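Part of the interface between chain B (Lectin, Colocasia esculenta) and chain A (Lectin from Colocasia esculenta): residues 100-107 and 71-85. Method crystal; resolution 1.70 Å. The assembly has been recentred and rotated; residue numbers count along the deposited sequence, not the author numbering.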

# COMPACT_ATOMS: atom_id res chain seq x y z
N ILE B 100 -2.07 5.15 -5.20
CA ILE B 100 -1.69 5.92 -4.01
C ILE B 100 -2.84 5.84 -3.03
O ILE B 100 -3.96 6.26 -3.35
CB ILE B 100 -1.31 7.39 -4.30
CG1 ILE B 100 -0.20 7.52 -5.38
CG2 ILE B 100 -0.95 8.14 -2.98
CD1 ILE B 100 0.01 8.96 -5.85
N TYR B 101 -2.55 5.36 -1.82
CA TYR B 101 -3.53 5.28 -0.75
C TYR B 101 -3.16 6.18 0.39
O TYR B 101 -2.02 6.15 0.85
CB TYR B 101 -3.65 3.85 -0.19
CG TYR B 101 -4.20 2.83 -1.15
CD1 TYR B 101 -5.57 2.57 -1.21
CD2 TYR B 101 -3.35 2.01 -1.90
CE1 TYR B 101 -6.09 1.59 -2.06
CE2 TYR B 101 -3.86 1.02 -2.73
CZ TYR B 101 -5.22 0.80 -2.80
OH TYR B 101 -5.74 -0.15 -3.65
N GLY B 102 -4.14 6.89 0.92
CA GLY B 102 -3.93 7.70 2.11
C GLY B 102 -5.03 8.71 2.40
O GLY B 102 -5.91 8.94 1.57
N PRO B 103 -4.95 9.38 3.55
CA PRO B 103 -3.92 9.24 4.60
C PRO B 103 -4.11 7.98 5.45
O PRO B 103 -5.11 7.27 5.30
CB PRO B 103 -4.13 10.51 5.43
CG PRO B 103 -5.62 10.74 5.36
CD PRO B 103 -5.98 10.38 3.93
N ALA B 104 -3.14 7.72 6.35
CA ALA B 104 -3.26 6.64 7.32
C ALA B 104 -4.41 6.99 8.28
O ALA B 104 -4.42 8.10 8.80
CB ALA B 104 -1.95 6.47 8.08
N ILE B 105 -5.38 6.07 8.50
CA ILE B 105 -6.53 6.33 9.38
C ILE B 105 -6.50 5.46 10.65
O ILE B 105 -7.24 5.73 11.60
CB ILE B 105 -7.88 6.15 8.61
CG1 ILE B 105 -8.10 4.68 8.20
CG2 ILE B 105 -7.95 7.10 7.38
CD1 ILE B 105 -9.55 4.29 7.85
N TRP B 106 -5.69 4.39 10.64
CA TRP B 106 -5.59 3.45 11.75
C TRP B 106 -4.23 2.79 11.73
O TRP B 106 -3.72 2.49 10.64
CB TRP B 106 -6.70 2.39 11.67
CG TRP B 106 -6.77 1.45 12.83
CD1 TRP B 106 -7.53 1.60 13.96
CD2 TRP B 106 -6.08 0.20 12.97
NE1 TRP B 106 -7.34 0.52 14.80
CE2 TRP B 106 -6.44 -0.34 14.23
CE3 TRP B 106 -5.16 -0.50 12.17
CZ2 TRP B 106 -5.95 -1.57 14.69
CZ3 TRP B 106 -4.68 -1.72 12.63
CH2 TRP B 106 -5.08 -2.25 13.86
N GLU B 107 -3.64 2.56 12.91
CA GLU B 107 -2.34 1.91 13.03
C GLU B 107 -2.29 1.05 14.30
O GLU B 107 -3.00 1.35 15.27
CB GLU B 107 -1.19 2.94 13.00
CG GLU B 107 -1.29 4.00 14.10
CD GLU B 107 -0.21 5.06 14.18
OE1 GLU B 107 0.70 5.08 13.32
OE2 GLU B 107 -0.29 5.89 15.12
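Chain A, residues 71-85: VWRSRAKSVKGNYAA

No direct hydrogen bond joins these two stretches, although together they bury 471 Å²; the contact illustrates how aromatic faces can organise an interface through CH-pi packing. Chain A leaves its strand at R73(A), passes through a loop in which R75(A) adopts a positive phi of 70°, and re-enters strand at A84(A). It meets chain B at two registers, A76(A) near W106(B), with CA atoms 6.2 Å apart, and Y83(A) near Y101(B), with CA atoms 6.7 Å apart, so the two chains run in opposite senses along the contact.

At each register a small side chain covers a ring. CB of S74(A) lies 3.6 Å from the centroid of the five-membered ring of W106(B), and CB of A84(A) lies 3.6 Å from the ring centroid of Y101(B), only 7° off its normal. CH2 of W72(A) approaches CZ2 of W106(B) at 3.9 Å, the indole planes inclined at 74°. Between these sites, CD1 of I105(B) packs 4.1 Å from CE1 of Y83(A), whose OH is anchored within its own loop by donating to O of V79(A) at 2.6 Å. Polar linkage is indirect: one water bridges O of Y83(A), at 2.8 Å from the water oxygen, and OH of Y101(B), at 2.7 Å from it.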

# COMPACT_ATOMS: atom_id res chain seq x y z
N VAL A 71 -16.24 -10.58 15.26
CA VAL A 71 -15.47 -10.89 16.46
C VAL A 71 -14.72 -9.62 16.95
O VAL A 71 -14.60 -9.41 18.16
CB VAL A 71 -14.49 -12.07 16.15
CG1 VAL A 71 -13.55 -12.36 17.31
CG2 VAL A 71 -15.26 -13.33 15.76
N TRP A 72 -14.21 -8.80 16.01
CA TRP A 72 -13.43 -7.60 16.31
C TRP A 72 -13.50 -6.63 15.13
O TRP A 72 -13.63 -7.07 13.99
CB TRP A 72 -11.96 -8.01 16.59
CG TRP A 72 -10.99 -6.88 16.83
CD1 TRP A 72 -10.64 -6.34 18.04
CD2 TRP A 72 -10.17 -6.23 15.85
NE1 TRP A 72 -9.69 -5.36 17.86
CE2 TRP A 72 -9.39 -5.27 16.53
CE3 TRP A 72 -10.07 -6.32 14.45
CZ2 TRP A 72 -8.49 -4.42 15.86
CZ3 TRP A 72 -9.17 -5.49 13.79
CH2 TRP A 72 -8.39 -4.56 14.49
N ARG A 73 -13.43 -5.31 15.41
CA ARG A 73 -13.43 -4.25 14.40
C ARG A 73 -12.46 -3.13 14.82
O ARG A 73 -12.33 -2.86 16.02
CB ARG A 73 -14.85 -3.72 14.09
CG ARG A 73 -15.60 -3.11 15.26
CD ARG A 73 -17.03 -2.75 14.89
NE ARG A 73 -17.93 -3.91 14.92
CZ ARG A 73 -18.68 -4.25 15.97
NH1 ARG A 73 -18.65 -3.52 17.08
NH2 ARG A 73 -19.46 -5.32 15.91
N SER A 74 -11.77 -2.50 13.85
CA SER A 74 -10.80 -1.43 14.15
C SER A 74 -11.47 -0.09 14.54
O SER A 74 -10.76 0.81 15.00
CB SER A 74 -9.85 -1.22 12.98
OG SER A 74 -10.53 -0.97 11.76
N ARG A 75 -12.80 0.04 14.35
CA ARG A 75 -13.65 1.20 14.69
C ARG A 75 -13.38 2.45 13.82
O ARG A 75 -14.33 3.15 13.48
CB ARG A 75 -13.55 1.57 16.19
N ALA A 76 -12.11 2.72 13.46
CA ALA A 76 -11.75 3.86 12.60
C ALA A 76 -12.30 3.65 11.19
O ALA A 76 -12.11 2.59 10.59
CB ALA A 76 -10.24 4.03 12.56
N LYS A 77 -13.03 4.65 10.70
CA LYS A 77 -13.69 4.63 9.39
C LYS A 77 -13.54 5.96 8.67
O LYS A 77 -13.44 7.00 9.31
CB LYS A 77 -15.20 4.36 9.58
CG LYS A 77 -15.59 2.94 9.95
CD LYS A 77 -17.11 2.76 10.02
CE LYS A 77 -17.75 3.25 11.31
NZ LYS A 77 -17.42 2.37 12.47
N SER A 78 -13.62 5.92 7.34
CA SER A 78 -13.59 7.14 6.54
C SER A 78 -14.66 7.01 5.42
O SER A 78 -15.64 6.29 5.61
CB SER A 78 -12.18 7.40 6.01
OG SER A 78 -12.10 8.67 5.38
N VAL A 79 -14.50 7.73 4.29
CA VAL A 79 -15.48 7.72 3.19
C VAL A 79 -15.49 6.39 2.43
O VAL A 79 -14.50 5.65 2.48
CB VAL A 79 -15.27 8.90 2.21
CG1 VAL A 79 -15.55 10.23 2.89
CG2 VAL A 79 -13.88 8.88 1.59
N LYS A 80 -16.57 6.10 1.69
CA LYS A 80 -16.63 4.88 0.88
C LYS A 80 -15.62 4.99 -0.24
O LYS A 80 -15.53 6.02 -0.92
CB LYS A 80 -18.04 4.63 0.34
CG LYS A 80 -18.23 3.24 -0.24
CD LYS A 80 -19.65 3.07 -0.76
CE LYS A 80 -19.93 1.62 -1.09
NZ LYS A 80 -21.33 1.43 -1.56
N GLY A 81 -14.82 3.95 -0.40
CA GLY A 81 -13.79 3.91 -1.42
C GLY A 81 -12.92 2.68 -1.29
O GLY A 81 -13.35 1.68 -0.72
N ASN A 82 -11.71 2.77 -1.85
CA ASN A 82 -10.72 1.69 -1.87
C ASN A 82 -9.64 1.95 -0.84
O ASN A 82 -9.02 3.01 -0.85
CB ASN A 82 -10.08 1.57 -3.27
CG ASN A 82 -11.07 1.30 -4.38
OD1 ASN A 82 -11.92 0.42 -4.29
ND2 ASN A 82 -10.95 2.03 -5.47
N TYR A 83 -9.42 0.97 0.05
CA TYR A 83 -8.46 1.09 1.14
C TYR A 83 -7.40 0.01 1.05
O TYR A 83 -7.59 -1.00 0.37
CB TYR A 83 -9.19 1.02 2.49
CG TYR A 83 -9.99 2.27 2.78
CD1 TYR A 83 -9.49 3.27 3.60
CD2 TYR A 83 -11.25 2.47 2.20
CE1 TYR A 83 -10.20 4.45 3.82
CE2 TYR A 83 -11.95 3.66 2.40
CZ TYR A 83 -11.42 4.65 3.21
OH TYR A 83 -12.09 5.82 3.42
N ALA A 84 -6.30 0.20 1.77
CA ALA A 84 -5.22 -0.78 1.83
C ALA A 84 -4.67 -0.88 3.25
O ALA A 84 -4.30 0.15 3.83
CB ALA A 84 -4.11 -0.41 0.85
N ALA A 85 -4.63 -2.10 3.81
CA ALA A 85 -4.00 -2.37 5.11
C ALA A 85 -2.62 -2.90 4.79
O ALA A 85 -2.51 -3.92 4.11
CB ALA A 85 -4.82 -3.37 5.92
O HOH W 1 -8.06 -0.98 -2.43